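Local coordinates for protein hydrazine synthase subunit alpha (Candidatus Kuenenia stuttgartiensis, PDB 5C2V) that catalyses, as part of the hydrazine synthase complex, the condensation of hydroxylamine with ammonia to give hydrazine, and carries two c-type hemes, at residues D277-G281 with N323-E327; R296-E302 with L313-D319; R338-P344 with H383-Y389; D346-V350 with Y361-F365. One frame throughout, in Å; residues are numbered along the deposited sequence.

Contact 1 (D277-G281 with N323-E327)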
# COMPACT_ATOMS: atom_id res chain seq x y z
N ASP D 277 -6.49 -0.62 -8.25
CA ASP D 277 -5.45 0.19 -7.63
C ASP D 277 -5.76 1.68 -7.74
O ASP D 277 -6.18 2.16 -8.79
CB ASP D 277 -4.09 -0.10 -8.27
CG ASP D 277 -3.64 -1.53 -8.08
OD1 ASP D 277 -3.06 -1.84 -7.01
OD2 ASP D 277 -3.87 -2.36 -8.99
N GLY D 278 -5.56 2.40 -6.64
CA GLY D 278 -5.81 3.83 -6.61
C GLY D 278 -7.14 4.18 -5.98
O GLY D 278 -7.35 5.32 -5.55
N GLU D 279 -8.05 3.21 -5.94
CA GLU D 279 -9.38 3.43 -5.38
C GLU D 279 -9.37 3.36 -3.85
O GLU D 279 -8.52 2.71 -3.25
CB GLU D 279 -10.36 2.42 -5.96
CG GLU D 279 -10.59 2.62 -7.46
CD GLU D 279 -11.41 1.50 -8.08
OE1 GLU D 279 -11.76 0.55 -7.37
OE2 GLU D 279 -11.69 1.59 -9.30
N ILE D 280 -10.34 4.05 -3.24
CA ILE D 280 -10.38 4.24 -1.80
C ILE D 280 -10.99 3.05 -1.05
O ILE D 280 -11.88 2.37 -1.57
CB ILE D 280 -11.16 5.53 -1.45
CG1 ILE D 280 -10.57 6.72 -2.22
CG2 ILE D 280 -11.13 5.82 0.05
CD1 ILE D 280 -11.23 8.04 -1.92
N GLY D 281 -10.51 2.80 0.16
CA GLY D 281 -11.06 1.79 1.04
C GLY D 281 -10.21 0.55 1.27
O GLY D 281 -10.40 -0.14 2.27
N ASN D 323 -13.33 8.02 -7.74
CA ASN D 323 -12.82 8.59 -6.49
C ASN D 323 -13.30 10.02 -6.26
O ASN D 323 -13.44 10.46 -5.12
CB ASN D 323 -11.30 8.55 -6.47
CG ASN D 323 -10.76 7.13 -6.50
OD1 ASN D 323 -11.38 6.20 -5.98
ND2 ASN D 323 -9.58 6.96 -7.09
N LYS D 324 -13.54 10.75 -7.34
CA LYS D 324 -13.94 12.15 -7.25
C LYS D 324 -15.33 12.30 -6.64
O LYS D 324 -15.66 13.34 -6.07
CB LYS D 324 -13.89 12.81 -8.63
CG LYS D 324 -14.78 12.17 -9.68
CD LYS D 324 -14.59 12.81 -11.04
CE LYS D 324 -13.18 12.57 -11.58
NZ LYS D 324 -12.99 13.17 -12.93
N THR D 325 -16.15 11.26 -6.76
CA THR D 325 -17.50 11.28 -6.18
C THR D 325 -17.58 10.57 -4.83
O THR D 325 -18.64 10.54 -4.21
CB THR D 325 -18.52 10.63 -7.14
OG1 THR D 325 -18.28 9.22 -7.22
CG2 THR D 325 -18.43 11.24 -8.52
N TYR D 326 -16.46 10.02 -4.37
CA TYR D 326 -16.44 9.29 -3.10
C TYR D 326 -16.64 10.22 -1.91
O TYR D 326 -16.18 11.36 -1.93
CB TYR D 326 -15.13 8.51 -2.95
CG TYR D 326 -15.02 7.71 -1.66
CD1 TYR D 326 -14.46 8.26 -0.52
CD2 TYR D 326 -15.48 6.40 -1.59
CE1 TYR D 326 -14.36 7.54 0.66
CE2 TYR D 326 -15.38 5.67 -0.42
CZ TYR D 326 -14.82 6.24 0.70
OH TYR D 326 -14.72 5.52 1.86
N GLU D 327 -17.31 9.73 -0.88
CA GLU D 327 -17.52 10.51 0.34
C GLU D 327 -17.76 9.63 1.57
O GLU D 327 -18.16 8.47 1.45
CB GLU D 327 -18.69 11.47 0.17
CG GLU D 327 -20.00 10.80 -0.20
CD GLU D 327 -21.16 11.78 -0.29
OE1 GLU D 327 -21.11 12.82 0.40
OE2 GLU D 327 -22.11 11.51 -1.05
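Two loops of the six-bladed propeller meet here near the surface. Residues 277-281 belong to the connection from strand 270-273 of one blade to strand 285-291 of the next. Residues 323-327 lead into the short strand 327-328 of that second blade. The side chain of N323 reaches across the gap. Its ND2 gives a weak hydrogen bond to G278 O, 3.2 Å away. Its OD1 lies 3.5 Å from E279 CA and is hydrogen-bonded to the hydroxyl of Y273. The carbonyl O of N323 also receives Y326 N at 3.1 Å, curling this loop back. K324 takes no part; its NZ forms a salt bridge with D310 of the beta subunit. T325 OG1 bonds within its own loop, to F322 and A320. Y326 then turns back to I280. I280 CG2 sits over the ring face, 4.0 Å from the Y326 ring centroid, in a CH-pi contact. I280 CD1 comes within 3.5 Å of Y326 CD1. The phenol OH bonds to K328 and E302. E327 pairs with K297. On the other loop, E279 is held by the backbone of G274 and C276 and by a salt bridge to R565. The side chain of E279 lies about 7 Å from the zinc ion. The chemistry, one weak hydrogen bond from the N323 amide plus one isoleucine-tyrosine CH-pi contact, implies a light join between neighbouring blades beside the zinc and heme region.

Contact 2 (R296-E302 with L313-D319); sequences RKIVYVE and LAAVSWD
Strands 297-302 and 313-317 run antiparallel, with axes 4.4 Å apart at closest approach and at 159°. I298 faces V316 and Y300 faces A314 as hydrogen-bonded pairs. I298 N to V316 O, V316 N to I298 O, Y300 N to A314 O and A314 N to Y300 O are 2.9 Å. K297-S317, V299-A315 and V301-L313 are non-hydrogen-bonded pairs. The Y300 ring (chi1 p) is one prominent bump. It swings across to lie over the small A314, whose CB is 3.9 Å from the ring centroid. V316 CG2 borders the same ring, 4.2 Å from Y300 CE1. I298 (m, t) pushes CD1 to 3.6 Å from CE3 of W318 (chi1 t), at the indole edge. On the face of V299 and V301, V299 CG2 meets A315 CB at 4.1 Å and V301 CG2 meets L313 CD2 at 4.1 Å. At the start, R296 has left-handed backbone angles (55/65). Its O accepts W318 N at 3.0 Å, and its NH1 forms a salt bridge with D319 OD1 at 2.5 Å. The I298 face packs on strand 270-273, the L313 face on strand 336-342. This is the middle hairpin of a four-stranded propeller blade, wedged between its two neighbours.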
# COMPACT_ATOMS: atom_id res chain seq x y z
N ARG D 296 -28.99 9.82 -6.85
CA ARG D 296 -28.45 8.60 -7.46
C ARG D 296 -27.07 8.24 -6.90
O ARG D 296 -26.08 8.24 -7.63
CB ARG D 296 -28.37 8.74 -8.98
CG ARG D 296 -29.65 8.36 -9.70
CD ARG D 296 -29.60 8.79 -11.16
NE ARG D 296 -30.45 7.95 -12.00
CZ ARG D 296 -29.99 7.01 -12.82
NH1 ARG D 296 -28.69 6.79 -12.91
NH2 ARG D 296 -30.84 6.29 -13.55
N LYS D 297 -27.03 7.92 -5.61
CA LYS D 297 -25.78 7.55 -4.97
C LYS D 297 -25.82 6.10 -4.51
O LYS D 297 -26.79 5.66 -3.90
CB LYS D 297 -25.48 8.46 -3.77
CG LYS D 297 -25.24 9.91 -4.13
CD LYS D 297 -24.95 10.73 -2.88
CE LYS D 297 -24.67 12.19 -3.23
NZ LYS D 297 -24.42 13.00 -2.01
N ILE D 298 -24.75 5.36 -4.79
CA ILE D 298 -24.60 4.03 -4.22
C ILE D 298 -24.13 4.21 -2.79
O ILE D 298 -23.04 4.74 -2.55
CB ILE D 298 -23.59 3.17 -5.00
CG1 ILE D 298 -23.98 3.07 -6.47
CG2 ILE D 298 -23.49 1.78 -4.38
CD1 ILE D 298 -22.99 2.30 -7.32
N VAL D 299 -24.95 3.76 -1.85
CA VAL D 299 -24.65 3.88 -0.43
C VAL D 299 -24.44 2.49 0.14
O VAL D 299 -25.30 1.62 0.01
CB VAL D 299 -25.78 4.59 0.34
CG1 VAL D 299 -25.51 4.55 1.83
CG2 VAL D 299 -25.93 6.03 -0.15
N TYR D 300 -23.28 2.28 0.75
CA TYR D 300 -22.92 0.95 1.21
C TYR D 300 -22.24 0.96 2.57
O TYR D 300 -21.73 1.99 3.03
CB TYR D 300 -22.02 0.27 0.18
CG TYR D 300 -20.70 0.97 -0.08
CD1 TYR D 300 -20.64 2.10 -0.89
CD2 TYR D 300 -19.52 0.50 0.48
CE1 TYR D 300 -19.44 2.74 -1.14
CE2 TYR D 300 -18.31 1.14 0.24
CZ TYR D 300 -18.28 2.26 -0.57
OH TYR D 300 -17.09 2.89 -0.81
N VAL D 301 -22.25 -0.20 3.21
CA VAL D 301 -21.58 -0.38 4.48
C VAL D 301 -20.11 -0.69 4.24
O VAL D 301 -19.77 -1.69 3.60
CB VAL D 301 -22.21 -1.52 5.30
CG1 VAL D 301 -21.33 -1.88 6.49
CG2 VAL D 301 -23.61 -1.13 5.77
N GLU D 302 -19.26 0.19 4.75
CA GLU D 302 -17.82 -0.00 4.67
C GLU D 302 -17.32 -0.47 6.03
O GLU D 302 -17.26 0.30 6.99
CB GLU D 302 -17.13 1.29 4.25
CG GLU D 302 -15.71 1.12 3.74
CD GLU D 302 -15.07 2.44 3.35
OE1 GLU D 302 -14.97 2.72 2.14
OE2 GLU D 302 -14.68 3.20 4.27
N LEU D 313 -20.61 4.19 6.95
CA LEU D 313 -21.37 4.34 5.72
C LEU D 313 -20.60 5.14 4.68
O LEU D 313 -20.16 6.26 4.95
CB LEU D 313 -22.72 5.02 6.00
CG LEU D 313 -23.75 4.25 6.83
CD1 LEU D 313 -25.03 5.06 6.97
CD2 LEU D 313 -24.03 2.89 6.21
N ALA D 314 -20.43 4.57 3.50
CA ALA D 314 -19.73 5.25 2.41
C ALA D 314 -20.63 5.36 1.19
O ALA D 314 -21.61 4.63 1.05
CB ALA D 314 -18.45 4.51 2.06
N ALA D 315 -20.31 6.29 0.29
CA ALA D 315 -21.13 6.51 -0.89
C ALA D 315 -20.32 6.92 -2.12
O ALA D 315 -19.37 7.70 -2.03
CB ALA D 315 -22.19 7.56 -0.60
N VAL D 316 -20.72 6.38 -3.27
CA VAL D 316 -20.16 6.80 -4.56
C VAL D 316 -21.27 6.89 -5.59
O VAL D 316 -22.10 5.99 -5.69
CB VAL D 316 -19.06 5.84 -5.07
CG1 VAL D 316 -17.77 6.03 -4.28
CG2 VAL D 316 -19.52 4.39 -5.00
N SER D 317 -21.29 7.98 -6.36
CA SER D 317 -22.36 8.21 -7.34
C SER D 317 -22.48 7.05 -8.32
O SER D 317 -21.48 6.57 -8.86
CB SER D 317 -22.13 9.51 -8.10
OG SER D 317 -21.16 9.34 -9.12
N TRP D 318 -23.71 6.60 -8.55
CA TRP D 318 -23.96 5.49 -9.47
C TRP D 318 -23.63 5.87 -10.90
O TRP D 318 -23.11 5.05 -11.67
CB TRP D 318 -25.42 5.03 -9.38
CG TRP D 318 -25.88 4.31 -10.61
CD1 TRP D 318 -26.64 4.82 -11.62
CD2 TRP D 318 -25.58 2.96 -10.97
NE1 TRP D 318 -26.85 3.87 -12.58
CE2 TRP D 318 -26.21 2.71 -12.21
CE3 TRP D 318 -24.85 1.93 -10.37
CZ2 TRP D 318 -26.13 1.48 -12.86
CZ3 TRP D 318 -24.78 0.71 -11.02
CH2 TRP D 318 -25.41 0.49 -12.25
N ASP D 319 -23.93 7.11 -11.27
CA ASP D 319 -23.70 7.60 -12.62
C ASP D 319 -22.21 7.63 -12.96
O ASP D 319 -21.80 7.20 -14.04
CB ASP D 319 -24.30 8.99 -12.80
CG ASP D 319 -25.81 8.99 -12.64
OD1 ASP D 319 -26.44 7.94 -12.92
OD2 ASP D 319 -26.37 10.03 -12.25

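Contact 3 (R338-P344 with H383-Y389)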
# COMPACT_ATOMS: atom_id res chain seq x y z
N ARG D 338 -25.19 -0.17 10.04
CA ARG D 338 -25.45 -1.32 9.19
C ARG D 338 -26.83 -1.20 8.53
O ARG D 338 -27.70 -0.47 9.01
CB ARG D 338 -25.36 -2.62 10.00
CG ARG D 338 -26.49 -2.79 11.01
CD ARG D 338 -26.21 -3.91 12.00
NE ARG D 338 -26.12 -5.22 11.37
CZ ARG D 338 -26.01 -6.36 12.04
NH1 ARG D 338 -26.00 -6.35 13.37
NH2 ARG D 338 -25.93 -7.51 11.39
N SER D 339 -27.00 -1.92 7.43
CA SER D 339 -28.28 -2.03 6.73
C SER D 339 -28.96 -0.69 6.42
O SER D 339 -30.03 -0.40 6.94
CB SER D 339 -29.24 -2.90 7.54
OG SER D 339 -28.64 -4.14 7.88
N PRO D 340 -28.33 0.13 5.56
CA PRO D 340 -28.97 1.39 5.16
C PRO D 340 -30.09 1.17 4.15
O PRO D 340 -29.97 0.29 3.30
CB PRO D 340 -27.82 2.18 4.54
CG PRO D 340 -26.93 1.13 3.97
CD PRO D 340 -27.03 -0.06 4.89
N TYR D 341 -31.17 1.94 4.24
CA TYR D 341 -32.28 1.80 3.30
C TYR D 341 -32.80 3.14 2.78
O TYR D 341 -33.66 3.76 3.40
CB TYR D 341 -33.43 1.02 3.93
CG TYR D 341 -34.27 0.32 2.89
CD1 TYR D 341 -35.29 0.99 2.22
CD2 TYR D 341 -34.03 -1.01 2.55
CE1 TYR D 341 -36.05 0.36 1.26
CE2 TYR D 341 -34.79 -1.65 1.59
CZ TYR D 341 -35.80 -0.96 0.95
OH TYR D 341 -36.55 -1.60 0.00
N PRO D 342 -32.27 3.60 1.63
CA PRO D 342 -32.70 4.86 1.02
C PRO D 342 -34.18 4.84 0.61
O PRO D 342 -34.70 3.80 0.21
CB PRO D 342 -31.81 4.98 -0.23
CG PRO D 342 -30.71 3.98 -0.03
CD PRO D 342 -31.29 2.89 0.80
N LEU D 343 -34.84 5.99 0.72
CA LEU D 343 -36.23 6.12 0.30
C LEU D 343 -36.35 7.08 -0.89
O LEU D 343 -35.53 7.98 -1.04
CB LEU D 343 -37.10 6.62 1.45
CG LEU D 343 -37.53 5.62 2.53
CD1 LEU D 343 -38.41 6.30 3.57
CD2 LEU D 343 -38.25 4.43 1.92
N PRO D 344 -37.37 6.87 -1.74
CA PRO D 344 -37.68 7.76 -2.86
C PRO D 344 -38.00 9.19 -2.41
O PRO D 344 -38.02 10.11 -3.23
CB PRO D 344 -38.91 7.10 -3.49
CG PRO D 344 -38.76 5.66 -3.16
CD PRO D 344 -38.17 5.63 -1.78
N HIS D 383 -32.07 -4.44 13.15
CA HIS D 383 -31.41 -4.10 11.89
C HIS D 383 -32.19 -4.58 10.68
O HIS D 383 -33.27 -5.15 10.81
CB HIS D 383 -29.99 -4.67 11.87
CG HIS D 383 -29.93 -6.16 11.74
ND1 HIS D 383 -30.46 -7.02 12.69
CD2 HIS D 383 -29.40 -6.95 10.78
CE1 HIS D 383 -30.26 -8.27 12.31
NE2 HIS D 383 -29.62 -8.26 11.16
N GLN D 384 -31.62 -4.33 9.50
CA GLN D 384 -32.28 -4.62 8.22
C GLN D 384 -33.67 -4.02 8.10
O GLN D 384 -34.64 -4.74 7.86
CB GLN D 384 -32.35 -6.14 8.00
CG GLN D 384 -31.02 -6.80 7.72
CD GLN D 384 -31.14 -8.30 7.55
OE1 GLN D 384 -32.05 -8.93 8.08
NE2 GLN D 384 -30.21 -8.89 6.80
N PRO D 385 -33.79 -2.69 8.27
CA PRO D 385 -35.12 -2.09 8.11
C PRO D 385 -35.60 -2.12 6.66
O PRO D 385 -34.85 -1.75 5.75
CB PRO D 385 -34.92 -0.65 8.58
CG PRO D 385 -33.49 -0.37 8.29
CD PRO D 385 -32.75 -1.66 8.49
N ALA D 386 -36.83 -2.57 6.45
CA ALA D 386 -37.41 -2.62 5.11
C ALA D 386 -38.83 -2.06 5.13
O ALA D 386 -39.79 -2.81 5.32
CB ALA D 386 -37.40 -4.05 4.58
N PRO D 387 -38.96 -0.74 4.93
CA PRO D 387 -40.26 -0.06 4.99
C PRO D 387 -41.22 -0.54 3.91
O PRO D 387 -40.77 -0.92 2.83
CB PRO D 387 -39.89 1.41 4.79
CG PRO D 387 -38.63 1.36 3.99
CD PRO D 387 -37.88 0.17 4.51
N VAL D 388 -42.52 -0.53 4.20
CA VAL D 388 -43.49 -0.97 3.21
C VAL D 388 -43.94 0.22 2.35
O VAL D 388 -44.20 1.31 2.85
CB VAL D 388 -44.72 -1.66 3.87
CG1 VAL D 388 -44.25 -2.74 4.84
CG2 VAL D 388 -45.62 -0.66 4.58
N TYR D 389 -43.98 -0.02 1.04
CA TYR D 389 -44.41 0.96 0.05
C TYR D 389 -44.39 0.33 -1.33
O TYR D 389 -43.77 -0.72 -1.52
CB TYR D 389 -43.52 2.22 0.08
CG TYR D 389 -42.10 2.00 -0.39
CD1 TYR D 389 -41.12 1.54 0.48
CD2 TYR D 389 -41.73 2.28 -1.71
CE1 TYR D 389 -39.81 1.36 0.05
CE2 TYR D 389 -40.43 2.10 -2.14
CZ TYR D 389 -39.48 1.63 -1.26
OH TYR D 389 -38.19 1.45 -1.69
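Y341 loses the most area in this contact, followed by Y389 and S339. The strands 338-342 and 383-387 run nearly parallel, at 14°, with axes 6.0 Å apart at closest approach. They join the blade of 336-342 to the one that 381-387 completes with N-terminal strands. The Y341 ring lies on the second strand. P387 CD sits over its face, 3.9 Å from the centroid, as a CH-pi contact. P385 O comes within 3.4 Å of Y341 CD2. The Y341 hydroxyl is held by K391. Y389 meets this ring edge to edge, with Y341 CE1 and Y389 CE1 4.1 Å apart. L343 CD2 fills the corner between Y389 and P387, 3.9 Å from Y389 CE1 and 3.7 Å from P387 CG. At the other end S339 packs close to the backbone, its CA 5.0 Å from that of Q384. Both residues have left-handed backbone angles. S339 CB is 3.8 Å from P385 CD. Beside it the guanidinium of R338 lies over the H383 ring, NH2 being 3.6 Å from H383 CD2. The charge of R338 is met by D44. Backbone bonding goes to each strand's own sheet, as in Y341 with L349 and A386 with L33. Proline and aromatic surfaces do most of the joining, with no clear hydrogen bond between the segments, so mainly apolar packing holds the two sheets together.

Contact 4 (D346-V350 with Y361-F365); sequences DRMLV and YWFNF
Three backbone hydrogen bonds of 2.9 Å hold this beta hairpin of a propeller blade together: F363 N to M348 O, V350 N to Y361 O and Y361 N to V350 O. V350 and Y361 thus form an antiparallel hydrogen-bonded pair. L349 and W362 are the non-hydrogen-bonded pair beside it, CA to CA 5.0 Å. Strands 348-350 and 361-364 come within 4.7 Å, axis to axis, but at 120°, so they are strongly twisted. On the N-terminal side of M348 O the direct pairing stops, and a water takes over. It accepts from M348 N at 2.8 Å and donates to F363 O at 2.8 Å. On the face of L349, the W362 indole (chi1 m) is sandwiched. The R347 guanidinium lies flat on one side, centres 4.4 Å apart and planes at 20°. On the opposite side L349 CD2 (chi1 m) sits 3.5 Å from the centroid of the six-membered ring. The other side of the hairpin holds V350, M348 and F363 (chi1 t). V350 CG1 is 3.7 Å from F363 CD1, and V350 CG2 is 4.3 Å from Y361 CB. L313 of the preceding blade touches V350 and F363. L349 packs on P385 and P387 of the following one. M348 has chi1 and chi2 both t and chi3 p. This brings its CE over the F363 ring, 3.9 Å from the centroid, and to 3.7 Å from F365 CZ.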
# COMPACT_ATOMS: atom_id res chain seq x y z
N ASP D 346 -36.12 10.79 -0.56
CA ASP D 346 -34.78 11.25 -0.22
C ASP D 346 -34.53 11.12 1.28
O ASP D 346 -33.71 11.85 1.85
CB ASP D 346 -34.54 12.69 -0.68
CG ASP D 346 -34.63 12.84 -2.18
OD1 ASP D 346 -34.40 11.84 -2.89
OD2 ASP D 346 -34.92 13.96 -2.65
N ARG D 347 -35.24 10.20 1.92
CA ARG D 347 -34.94 9.85 3.30
C ARG D 347 -34.21 8.51 3.32
O ARG D 347 -34.04 7.87 2.28
CB ARG D 347 -36.22 9.77 4.13
CG ARG D 347 -37.02 11.06 4.17
CD ARG D 347 -38.23 10.94 5.08
NE ARG D 347 -39.19 9.95 4.61
CZ ARG D 347 -40.28 9.58 5.27
NH1 ARG D 347 -40.55 10.12 6.45
NH2 ARG D 347 -41.10 8.67 4.76
N MET D 348 -33.77 8.09 4.50
CA MET D 348 -33.10 6.80 4.64
C MET D 348 -33.30 6.22 6.03
O MET D 348 -33.28 6.95 7.03
CB MET D 348 -31.61 6.94 4.31
CG MET D 348 -30.85 5.63 4.27
SD MET D 348 -29.23 5.77 3.49
CE MET D 348 -28.47 7.03 4.52
N LEU D 349 -33.47 4.90 6.10
CA LEU D 349 -33.54 4.20 7.37
C LEU D 349 -32.25 3.44 7.61
O LEU D 349 -31.81 2.67 6.76
CB LEU D 349 -34.74 3.24 7.41
CG LEU D 349 -36.11 3.85 7.68
CD1 LEU D 349 -37.20 2.81 7.50
CD2 LEU D 349 -36.17 4.44 9.08
N VAL D 350 -31.63 3.66 8.77
CA VAL D 350 -30.37 3.01 9.08
C VAL D 350 -30.44 2.23 10.38
O VAL D 350 -31.18 2.59 11.29
CB VAL D 350 -29.21 4.03 9.16
CG1 VAL D 350 -28.97 4.67 7.80
CG2 VAL D 350 -29.51 5.08 10.21
N TYR D 361 -33.15 3.83 13.03
CA TYR D 361 -33.13 5.29 13.12
C TYR D 361 -33.31 5.95 11.76
O TYR D 361 -32.88 5.41 10.73
CB TYR D 361 -31.82 5.77 13.74
CG TYR D 361 -31.56 5.28 15.15
CD1 TYR D 361 -30.98 4.04 15.38
CD2 TYR D 361 -31.87 6.06 16.25
CE1 TYR D 361 -30.73 3.59 16.66
CE2 TYR D 361 -31.63 5.62 17.54
CZ TYR D 361 -31.06 4.38 17.74
OH TYR D 361 -30.82 3.94 19.02
N TRP D 362 -33.96 7.11 11.75
CA TRP D 362 -34.01 7.96 10.57
C TRP D 362 -32.66 8.64 10.39
O TRP D 362 -32.15 9.24 11.32
CB TRP D 362 -35.12 9.01 10.68
CG TRP D 362 -36.50 8.46 10.49
CD1 TRP D 362 -37.47 8.36 11.44
CD2 TRP D 362 -37.05 7.95 9.28
NE1 TRP D 362 -38.61 7.81 10.88
CE2 TRP D 362 -38.37 7.55 9.56
CE3 TRP D 362 -36.56 7.79 7.98
CZ2 TRP D 362 -39.21 7.00 8.59
CZ3 TRP D 362 -37.40 7.24 7.02
CH2 TRP D 362 -38.70 6.86 7.33
N PHE D 363 -32.09 8.54 9.20
CA PHE D 363 -30.77 9.12 8.96
C PHE D 363 -30.85 10.62 8.72
O PHE D 363 -31.82 11.12 8.16
CB PHE D 363 -30.07 8.43 7.79
CG PHE D 363 -28.61 8.76 7.68
CD1 PHE D 363 -27.68 8.07 8.43
CD2 PHE D 363 -28.17 9.75 6.82
CE1 PHE D 363 -26.33 8.37 8.34
CE2 PHE D 363 -26.82 10.05 6.72
CZ PHE D 363 -25.90 9.36 7.48
N ASN D 364 -29.81 11.34 9.16
CA ASN D 364 -29.71 12.77 8.93
C ASN D 364 -28.50 13.09 8.07
O ASN D 364 -27.36 12.85 8.48
CB ASN D 364 -29.64 13.53 10.26
CG ASN D 364 -29.87 15.02 10.11
OD1 ASN D 364 -29.44 15.64 9.13
ND2 ASN D 364 -30.56 15.61 11.08
N PHE D 365 -28.74 13.63 6.88
CA PHE D 365 -27.66 13.94 5.95
C PHE D 365 -26.94 15.24 6.29
O PHE D 365 -25.79 15.43 5.90
CB PHE D 365 -28.21 14.00 4.52
CG PHE D 365 -28.65 12.67 3.98
CD1 PHE D 365 -29.94 12.20 4.22
CD2 PHE D 365 -27.78 11.88 3.26
CE1 PHE D 365 -30.34 10.97 3.73
CE2 PHE D 365 -28.18 10.65 2.77
CZ PHE D 365 -29.46 10.20 3.00
O HOH W 1 -33.85 10.19 6.40

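Overall arrangement
From the N terminus, contact 1 opens first, on the loop entering the blade of strands 285-291 to 327-328. Contact 2 falls within the span that contact 1 closes and forms that blade's middle hairpin. The two touch through a probable hydrogen bond between the Y326 hydroxyl and the E302 carboxylate and through the E327-K297 salt bridge. Contact 3 opens after both close, spans the next blade and reaches strand 381-387 of the closing blade. Contact 4, that next blade's middle hairpin, lies within this second span, joined to contact 3 by a probable hydrogen bond from Y341 N to L349 O. No spans cross. V301 and L313 pack on P340, and L313 on F363, joining the two blades.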